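Local coordinates for protein endo-b-1,4-glucanase (Nasutitermes takasagoensis, PDB 1KS8) that probably hydrolyses internal beta-1,4-glucosidic linkages in cellulose, lichenin and cereal beta-glucans within an (alpha/alpha)6 barrel catalytic domain, at residues Leu72-Ile77 and Leu222-Asn227; Leu251-Lys256 and Thr303-Ala308; Thr333-Ala338 and Ser423-Leu428. All blocks are in the same frame, centred on the assembly; numbering follows the deposited sequence.

Interaction 1. Residues Leu72-Ile77 and Leu222-Asn227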
loop_
_atom_site.group_PDB
_atom_site.type_symbol
_atom_site.label_atom_id
_atom_site.label_comp_id
_atom_site.label_asym_id
_atom_site.label_seq_id
_atom_site.Cartn_x
_atom_site.Cartn_y
_atom_site.Cartn_z
ATOM N N LEU A 72 2.745 -4.429 3.110
ATOM C CA LEU A 72 3.980 -4.170 3.839
ATOM C C LEU A 72 4.205 -5.286 4.863
ATOM O O LEU A 72 5.316 -5.792 4.997
ATOM C CB LEU A 72 3.927 -2.811 4.548
ATOM C CG LEU A 72 4.013 -1.563 3.662
ATOM C CD1 LEU A 72 4.024 -0.336 4.558
ATOM C CD2 LEU A 72 5.275 -1.600 2.794
ATOM N N ALA A 73 3.150 -5.675 5.574
ATOM C CA ALA A 73 3.267 -6.739 6.571
ATOM C C ALA A 73 3.626 -8.060 5.890
ATOM O O ALA A 73 4.433 -8.835 6.396
ATOM C CB ALA A 73 1.954 -6.882 7.343
ATOM N N TRP A 74 3.019 -8.306 4.735
ATOM C CA TRP A 74 3.260 -9.523 3.965
ATOM C C TRP A 74 4.751 -9.668 3.648
ATOM O O TRP A 74 5.335 -10.740 3.827
ATOM C CB TRP A 74 2.428 -9.455 2.682
ATOM C CG TRP A 74 2.369 -10.696 1.843
ATOM C CD1 TRP A 74 2.786 -11.954 2.179
ATOM C CD2 TRP A 74 1.800 -10.798 0.535
ATOM N NE1 TRP A 74 2.506 -12.834 1.158
ATOM C CE2 TRP A 74 1.900 -12.149 0.136
ATOM C CE3 TRP A 74 1.211 -9.875 -0.340
ATOM C CZ2 TRP A 74 1.432 -12.600 -1.104
ATOM C CZ3 TRP A 74 0.746 -10.323 -1.573
ATOM C CH2 TRP A 74 0.860 -11.674 -1.941
ATOM N N GLY A 75 5.370 -8.585 3.189
ATOM C CA GLY A 75 6.785 -8.627 2.870
ATOM C C GLY A 75 7.640 -8.795 4.113
ATOM O O GLY A 75 8.689 -9.437 4.073
ATOM N N LEU A 76 7.193 -8.207 5.219
ATOM C CA LEU A 76 7.906 -8.297 6.490
ATOM C C LEU A 76 7.907 -9.729 7.008
ATOM O O LEU A 76 8.849 -10.158 7.677
ATOM C CB LEU A 76 7.248 -7.392 7.533
ATOM C CG LEU A 76 7.987 -6.116 7.937
ATOM C CD1 LEU A 76 7.143 -5.354 8.949
ATOM C CD2 LEU A 76 9.344 -6.462 8.532
ATOM N N ILE A 77 6.843 -10.462 6.705
ATOM C CA ILE A 77 6.721 -11.848 7.142
ATOM C C ILE A 77 7.555 -12.802 6.286
ATOM O O ILE A 77 8.343 -13.588 6.812
ATOM C CB ILE A 77 5.246 -12.312 7.099
ATOM C CG1 ILE A 77 4.410 -11.490 8.085
ATOM C CG2 ILE A 77 5.157 -13.803 7.422
ATOM C CD1 ILE A 77 2.909 -11.636 7.891
ATOM N N LEU A 222 -6.565 -14.603 7.912
ATOM C CA LEU A 222 -6.985 -15.001 9.249
ATOM C C LEU A 222 -6.582 -16.445 9.517
ATOM O O LEU A 222 -6.198 -16.788 10.630
ATOM C CB LEU A 222 -8.493 -14.821 9.414
ATOM C CG LEU A 222 -8.872 -13.403 9.851
ATOM C CD1 LEU A 222 -10.363 -13.192 9.706
ATOM C CD2 LEU A 222 -8.419 -13.183 11.291
ATOM N N TYR A 223 -6.660 -17.292 8.496
ATOM C CA TYR A 223 -6.258 -18.681 8.674
ATOM C C TYR A 223 -4.766 -18.721 8.991
ATOM O O TYR A 223 -4.329 -19.421 9.902
ATOM C CB TYR A 223 -6.525 -19.499 7.410
ATOM C CG TYR A 223 -5.936 -20.890 7.476
ATOM C CD1 TYR A 223 -6.330 -21.790 8.467
ATOM C CD2 TYR A 223 -4.963 -21.300 6.564
ATOM C CE1 TYR A 223 -5.769 -23.063 8.550
ATOM C CE2 TYR A 223 -4.396 -22.572 6.637
ATOM C CZ TYR A 223 -4.803 -23.446 7.633
ATOM O OH TYR A 223 -4.242 -24.701 7.714
ATOM N N ARG A 224 -3.984 -17.960 8.234
ATOM C CA ARG A 224 -2.546 -17.924 8.442
ATOM C C ARG A 224 -2.180 -17.436 9.841
ATOM O O ARG A 224 -1.228 -17.923 10.446
ATOM C CB ARG A 224 -1.888 -17.017 7.395
ATOM C CG ARG A 224 -0.371 -17.020 7.451
ATOM C CD ARG A 224 0.235 -16.162 6.355
ATOM N NE ARG A 224 1.669 -16.400 6.242
ATOM C CZ ARG A 224 2.416 -15.993 5.224
ATOM N NH1 ARG A 224 1.865 -15.317 4.224
ATOM N NH2 ARG A 224 3.710 -16.285 5.193
ATOM N N ALA A 225 -2.950 -16.479 10.351
ATOM C CA ALA A 225 -2.697 -15.895 11.666
ATOM C C ALA A 225 -3.245 -16.679 12.856
ATOM O O ALA A 225 -2.823 -16.457 13.993
ATOM C CB ALA A 225 -3.248 -14.474 11.705
ATOM N N THR A 226 -4.172 -17.597 12.603
ATOM C CA THR A 226 -4.782 -18.364 13.687
ATOM C C THR A 226 -4.629 -19.876 13.590
ATOM O O THR A 226 -4.683 -20.573 14.605
ATOM C CB THR A 226 -6.286 -18.073 13.770
ATOM O OG1 THR A 226 -6.919 -18.521 12.563
ATOM C CG2 THR A 226 -6.534 -16.583 13.947
ATOM N N ASN A 227 -4.448 -20.376 12.372
ATOM C CA ASN A 227 -4.325 -21.811 12.131
ATOM C C ASN A 227 -5.694 -22.436 12.390
ATOM O O ASN A 227 -5.820 -23.648 12.568
ATOM C CB ASN A 227 -3.281 -22.440 13.061
ATOM C CG ASN A 227 -2.933 -23.865 12.669
ATOM O OD1 ASN A 227 -2.308 -24.598 13.438
ATOM N ND2 ASN A 227 -3.326 -24.260 11.464
HETATM O O HOH W 1 3.001 -15.684 1.622
#

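Interaction 2. Residues Leu251-Lys256 and Thr303-Ala308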
loop_
_atom_site.group_PDB
_atom_site.type_symbol
_atom_site.label_atom_id
_atom_site.label_comp_id
_atom_site.label_asym_id
_atom_site.label_seq_id
_atom_site.Cartn_x
_atom_site.Cartn_y
_atom_site.Cartn_z
ATOM N N LEU A 251 -2.244 -7.799 -8.691
ATOM C CA LEU A 251 -2.192 -7.386 -7.297
ATOM C C LEU A 251 -2.297 -5.868 -7.302
ATOM O O LEU A 251 -1.425 -5.184 -7.834
ATOM C CB LEU A 251 -0.869 -7.808 -6.656
ATOM C CG LEU A 251 -0.615 -7.280 -5.240
ATOM C CD1 LEU A 251 -1.664 -7.835 -4.289
ATOM C CD2 LEU A 251 0.781 -7.679 -4.789
ATOM N N ASN A 252 -3.376 -5.350 -6.725
ATOM C CA ASN A 252 -3.602 -3.911 -6.661
ATOM C C ASN A 252 -4.511 -3.639 -5.470
ATOM O O ASN A 252 -5.079 -4.568 -4.898
ATOM C CB ASN A 252 -4.280 -3.425 -7.947
ATOM C CG ASN A 252 -4.204 -1.916 -8.115
ATOM O OD1 ASN A 252 -4.895 -1.336 -8.954
ATOM N ND2 ASN A 252 -3.354 -1.275 -7.325
ATOM N N TRP A 253 -4.653 -2.371 -5.098
ATOM C CA TRP A 253 -5.497 -2.017 -3.966
ATOM C C TRP A 253 -6.954 -2.435 -4.155
ATOM O O TRP A 253 -7.637 -2.739 -3.181
ATOM C CB TRP A 253 -5.440 -0.507 -3.695
ATOM C CG TRP A 253 -5.941 0.335 -4.829
ATOM C CD1 TRP A 253 -5.208 0.827 -5.870
ATOM C CD2 TRP A 253 -7.297 0.734 -5.070
ATOM N NE1 TRP A 253 -6.023 1.505 -6.746
ATOM C CE2 TRP A 253 -7.309 1.463 -6.279
ATOM C CE3 TRP A 253 -8.503 0.543 -4.382
ATOM C CZ2 TRP A 253 -8.483 2.003 -6.820
ATOM C CZ3 TRP A 253 -9.674 1.082 -4.920
ATOM C CH2 TRP A 253 -9.650 1.803 -6.128
ATOM N N ASP A 254 -7.428 -2.460 -5.400
ATOM C CA ASP A 254 -8.823 -2.816 -5.670
ATOM C C ASP A 254 -9.078 -4.236 -6.169
ATOM O O ASP A 254 -10.219 -4.697 -6.177
ATOM C CB ASP A 254 -9.439 -1.826 -6.667
ATOM C CG ASP A 254 -8.731 -1.822 -8.006
ATOM O OD1 ASP A 254 -9.253 -1.188 -8.947
ATOM O OD2 ASP A 254 -7.653 -2.443 -8.121
ATOM N N SER A 255 -8.028 -4.924 -6.597
ATOM C CA SER A 255 -8.169 -6.289 -7.087
ATOM C C SER A 255 -6.865 -7.021 -6.838
ATOM O O SER A 255 -5.818 -6.630 -7.353
ATOM C CB SER A 255 -8.490 -6.293 -8.582
ATOM O OG SER A 255 -8.710 -7.615 -9.049
ATOM N N LYS A 256 -6.929 -8.089 -6.052
ATOM C CA LYS A 256 -5.731 -8.846 -5.729
ATOM C C LYS A 256 -5.902 -10.349 -5.882
ATOM O O LYS A 256 -5.472 -11.123 -5.025
ATOM C CB LYS A 256 -5.294 -8.512 -4.305
ATOM C CG LYS A 256 -6.411 -8.626 -3.284
ATOM C CD LYS A 256 -5.968 -8.117 -1.926
ATOM C CE LYS A 256 -5.558 -6.653 -1.978
ATOM N NZ LYS A 256 -6.681 -5.768 -2.391
ATOM N N THR A 303 1.828 3.546 -13.239
ATOM C CA THR A 303 2.508 2.583 -14.093
ATOM C C THR A 303 3.620 1.805 -13.387
ATOM O O THR A 303 3.656 0.576 -13.449
ATOM C CB THR A 303 3.075 3.287 -15.339
ATOM O OG1 THR A 303 2.009 3.963 -16.018
ATOM C CG2 THR A 303 3.703 2.285 -16.290
ATOM N N LEU A 304 4.528 2.504 -12.716
ATOM C CA LEU A 304 5.610 1.810 -12.028
ATOM C C LEU A 304 5.066 0.949 -10.890
ATOM O O LEU A 304 5.577 -0.140 -10.634
ATOM C CB LEU A 304 6.646 2.813 -11.513
ATOM C CG LEU A 304 7.455 3.463 -12.642
ATOM C CD1 LEU A 304 8.237 4.641 -12.108
ATOM C CD2 LEU A 304 8.393 2.440 -13.270
ATOM N N ARG A 305 4.032 1.438 -10.215
ATOM C CA ARG A 305 3.401 0.697 -9.129
ATOM C C ARG A 305 2.896 -0.650 -9.650
ATOM O O ARG A 305 3.036 -1.674 -8.983
ATOM C CB ARG A 305 2.241 1.524 -8.548
ATOM C CG ARG A 305 1.199 0.754 -7.726
ATOM C CD ARG A 305 0.138 0.099 -8.614
ATOM N NE ARG A 305 -0.547 1.056 -9.486
ATOM C CZ ARG A 305 -1.556 1.839 -9.114
ATOM N NH1 ARG A 305 -2.021 1.798 -7.871
ATOM N NH2 ARG A 305 -2.110 2.665 -9.996
ATOM N N HIS A 306 2.307 -0.657 -10.843
ATOM C CA HIS A 306 1.814 -1.909 -11.403
ATOM C C HIS A 306 2.963 -2.865 -11.704
ATOM O O HIS A 306 2.851 -4.066 -11.457
ATOM C CB HIS A 306 0.997 -1.657 -12.677
ATOM C CG HIS A 306 -0.369 -1.096 -12.422
ATOM N ND1 HIS A 306 -1.312 -1.752 -11.659
ATOM C CD2 HIS A 306 -0.954 0.051 -12.838
ATOM C CE1 HIS A 306 -2.419 -1.030 -11.616
ATOM N NE2 HIS A 306 -2.227 0.069 -12.324
ATOM N N ALA A 307 4.065 -2.340 -12.234
ATOM C CA ALA A 307 5.220 -3.181 -12.551
ATOM C C ALA A 307 5.858 -3.729 -11.276
ATOM O O ALA A 307 6.272 -4.890 -11.228
ATOM C CB ALA A 307 6.243 -2.386 -13.351
ATOM N N ALA A 308 5.934 -2.900 -10.237
ATOM C CA ALA A 308 6.518 -3.344 -8.976
ATOM C C ALA A 308 5.599 -4.351 -8.278
ATOM O O ALA A 308 6.073 -5.285 -7.636
ATOM C CB ALA A 308 6.789 -2.149 -8.070
HETATM O O HOH W 2 -0.979 -4.167 -10.327
#

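Interaction 3. Residues Thr333-Ala338 and Ser423-Leu428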
loop_
_atom_site.group_PDB
_atom_site.type_symbol
_atom_site.label_atom_id
_atom_site.label_comp_id
_atom_site.label_asym_id
_atom_site.label_seq_id
_atom_site.Cartn_x
_atom_site.Cartn_y
_atom_site.Cartn_z
ATOM N N THR A 333 14.379 -6.998 -12.946
ATOM C CA THR A 333 14.460 -6.051 -14.055
ATOM C C THR A 333 13.435 -4.931 -13.898
ATOM O O THR A 333 13.687 -3.793 -14.291
ATOM C CB THR A 333 14.235 -6.718 -15.436
ATOM O OG1 THR A 333 12.887 -7.196 -15.535
ATOM C CG2 THR A 333 15.209 -7.870 -15.640
ATOM N N GLN A 334 12.280 -5.250 -13.324
ATOM C CA GLN A 334 11.241 -4.245 -13.142
ATOM C C GLN A 334 11.634 -3.259 -12.053
ATOM O O GLN A 334 11.491 -2.047 -12.221
ATOM C CB GLN A 334 9.910 -4.923 -12.815
ATOM C CG GLN A 334 9.450 -5.857 -13.924
ATOM C CD GLN A 334 9.329 -5.146 -15.262
ATOM O OE1 GLN A 334 8.462 -4.298 -15.447
ATOM N NE2 GLN A 334 10.211 -5.484 -16.197
ATOM N N ILE A 335 12.136 -3.776 -10.937
ATOM C CA ILE A 335 12.576 -2.908 -9.857
ATOM C C ILE A 335 13.754 -2.075 -10.366
ATOM O O ILE A 335 13.824 -0.871 -10.128
ATOM C CB ILE A 335 13.006 -3.730 -8.621
ATOM C CG1 ILE A 335 11.809 -4.525 -8.084
ATOM C CG2 ILE A 335 13.572 -2.811 -7.546
ATOM C CD1 ILE A 335 10.597 -3.676 -7.721
ATOM N N ASP A 336 14.671 -2.715 -11.089
ATOM C CA ASP A 336 15.828 -2.004 -11.621
ATOM C C ASP A 336 15.442 -0.911 -12.613
ATOM O O ASP A 336 16.147 0.093 -12.736
ATOM C CB ASP A 336 16.812 -2.984 -12.264
ATOM C CG ASP A 336 17.580 -3.791 -11.235
ATOM O OD1 ASP A 336 17.435 -3.504 -10.027
ATOM O OD2 ASP A 336 18.333 -4.707 -11.629
ATOM N N TYR A 337 14.339 -1.096 -13.330
ATOM C CA TYR A 337 13.909 -0.059 -14.254
ATOM C C TYR A 337 13.527 1.158 -13.414
ATOM O O TYR A 337 13.920 2.282 -13.721
ATOM C CB TYR A 337 12.713 -0.515 -15.098
ATOM C CG TYR A 337 12.245 0.539 -16.078
ATOM C CD1 TYR A 337 11.546 1.665 -15.640
ATOM C CD2 TYR A 337 12.537 0.433 -17.440
ATOM C CE1 TYR A 337 11.149 2.658 -16.530
ATOM C CE2 TYR A 337 12.145 1.423 -18.340
ATOM C CZ TYR A 337 11.452 2.533 -17.877
ATOM O OH TYR A 337 11.068 3.523 -18.752
ATOM N N ALA A 338 12.771 0.929 -12.343
ATOM C CA ALA A 338 12.354 2.022 -11.474
ATOM C C ALA A 338 13.552 2.735 -10.860
ATOM O O ALA A 338 13.514 3.945 -10.629
ATOM C CB ALA A 338 11.445 1.496 -10.366
ATOM N N SER A 423 8.102 -4.165 -0.520
ATOM C CA SER A 423 8.171 -5.581 -0.203
ATOM C C SER A 423 9.078 -6.318 -1.185
ATOM O O SER A 423 9.769 -7.263 -0.804
ATOM C CB SER A 423 6.765 -6.184 -0.188
ATOM O OG SER A 423 6.033 -5.647 0.907
ATOM N N ALA A 424 9.087 -5.879 -2.441
ATOM C CA ALA A 424 9.941 -6.490 -3.456
ATOM C C ALA A 424 11.403 -6.199 -3.129
ATOM O O ALA A 424 12.275 -7.050 -3.321
ATOM C CB ALA A 424 9.592 -5.949 -4.844
ATOM N N LEU A 425 11.673 -4.997 -2.628
ATOM C CA LEU A 425 13.035 -4.629 -2.262
ATOM C C LEU A 425 13.514 -5.522 -1.125
ATOM O O LEU A 425 14.652 -5.988 -1.132
ATOM C CB LEU A 425 13.094 -3.159 -1.838
ATOM C CG LEU A 425 12.957 -2.141 -2.972
ATOM C CD1 LEU A 425 12.682 -0.760 -2.400
ATOM C CD2 LEU A 425 14.232 -2.143 -3.808
ATOM N N ALA A 426 12.645 -5.761 -0.147
ATOM C CA ALA A 426 12.999 -6.618 0.978
ATOM C C ALA A 426 13.337 -8.016 0.464
ATOM O O ALA A 426 14.275 -8.654 0.951
ATOM C CB ALA A 426 11.841 -6.688 1.968
ATOM N N ALA A 427 12.574 -8.488 -0.518
ATOM C CA ALA A 427 12.808 -9.806 -1.097
ATOM C C ALA A 427 14.158 -9.849 -1.813
ATOM O O ALA A 427 14.916 -10.808 -1.664
ATOM C CB ALA A 427 11.683 -10.158 -2.071
ATOM N N LEU A 428 14.462 -8.812 -2.586
ATOM C CA LEU A 428 15.732 -8.772 -3.301
ATOM C C LEU A 428 16.900 -8.784 -2.322
ATOM O O LEU A 428 17.911 -9.439 -2.568
ATOM C CB LEU A 428 15.797 -7.537 -4.201
ATOM C CG LEU A 428 14.805 -7.573 -5.369
ATOM C CD1 LEU A 428 14.850 -6.255 -6.128
ATOM C CD2 LEU A 428 15.135 -8.738 -6.296
#

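Interaction 1. Residues Leu72-Ile77 and Leu222-Asn227
Two helices of the (alpha/alpha)6 barrel are bridged here by R224, which leaves the last turn of helix 212-226 and crosses to W74 and I77 on helix 62-78. The backbones stay well apart, the nearest CA atoms, of W74 and R224, being 11.2 Å from each other, so the gap suits a long residue. With chi1 at -175° and the chain extended from CG to NE, R224 spends nearly its whole length on the crossing. Its guanidinium is received in two ways. Over one face sits the methyl branch of I77, with CG2 3.6 Å from R224 NH2, an apolar lid that leaves the N-H groups in the plane to polar partners. At the edge stands the indole of W74, its plane turned 82° from the guanidinium. A single water joins these two, accepting from W74 NE1 at 2.9 Å and from R224 NH1 at 2.9 Å; it lies in the indole plane and so satisfies the one polar atom of a buried ring. The charge itself is met by D78, which forms a salt bridge with R224 NH2. Around the contact, W74 makes edge-to-face contacts with W217, W221 and F312, I77 touches V165 of helix 149-165, and the stem of R224 runs past I164 of that same helix and L263 and L267 of helix 257-268.

Interaction 2. Residues Leu251-Lys256 and Thr303-Ala308
N252, in the loop that leads to helix 257-268, sets its amide over one face of the R305 guanidinium, the two planes standing 78° apart. The same amide meets the rim of the H306 imidazole, with N252 CG 4.0 Å from H306 CE1 and the planes inclined at 69°. W253 presents its ring edge to the guanidinium, CD1 lying 3.9 Å from R305 NH1 at a shallower 33°. Bends at chi2 and chi3 turn the R305 side chain so that NE lies 3.3 Å above the H306 ring plane, over the ring centre, while the guanidinium reaches toward the loop. Bonds from R305 NE to G302 O and from NH2 to W301 O hold that bend. An alanine at N252 would lack the amide lying over R305 and beside H306, and would probably leave a gap between the loop and the two side chains. Elsewhere a water, in the imidazole plane, spans from L251 O (2.7 Å) to H306 ND1 (2.8 Å). Within the loop, K256 NZ donates to N252 O at 3.2 Å, in the carbonyl plane, and also forms salt bridges with E214 and E154. E214 and the loop's D254 are calcium ligands of this protein, although no metal is bound here. Held by two carbonyls, the guanidinium gives N252 and W253 a fixed surface, so the loop's place depends on directed polar groups and a water.

Interaction 3. Residues Thr333-Ala338 and Ser423-Leu428
I335 of helix 324-341 meets A424, L425 and L428 of helix 415-430, and its conformation decides which branch touches which. At chi1 -62° CG2 is anti to the backbone N while CG1 lies beside it, and chi2 at -57° folds the chain at its end instead of extending it. That fold brings CD1 against the methyl of A424, 3.8 Å from its CB. An alanine suits this spot, since its short side chain lets the tip of I335 come close to the helix. The other branch, CG2, faces both leucines, at 3.9 Å from L425 CD2 and 3.9 Å from L428 CD1. Both leucines carry CG beside the backbone N and anti to the carbonyl carbon, with chi2 near trans, a conformation common in helices; it brings one methyl of each, CD2 of L425 and CD1 of L428, to I335. L428 runs alongside I335 in the reverse sense, so that L428 CD1 also comes 4.0 Å from I335 CB. All four residues are buried and the contact is wholly hydrocarbon. The axes of the two short segments approach to 11.0 Å, with a signed crossing angle of -115°, so the contact is local, with I335 meeting three residues of the other helix. It is a buried aliphatic helix-helix contact within the (alpha/alpha)6 fold, away from the annotated sites.

Interaction 3 is fully buried and purely aliphatic, while interactions 1 and 2 are only partly buried and rely on an arginine beside a tryptophan and on a bridging water. In both of the latter an arginine puts a guanidinium face against a neighbour, but a methyl fills that place in interaction 1 and an amide in interaction 2. Interaction 2 alone joins a loop to a helix, and its loop includes a residue that binds calcium in another structure of this protein. The three touch: W74 packs on L251, G75 lies against the hydroxyl of S423, and A308 meets I335. The link between interactions 2 and 3 is also sequential, as helices 303-319 and 324-341 follow each other.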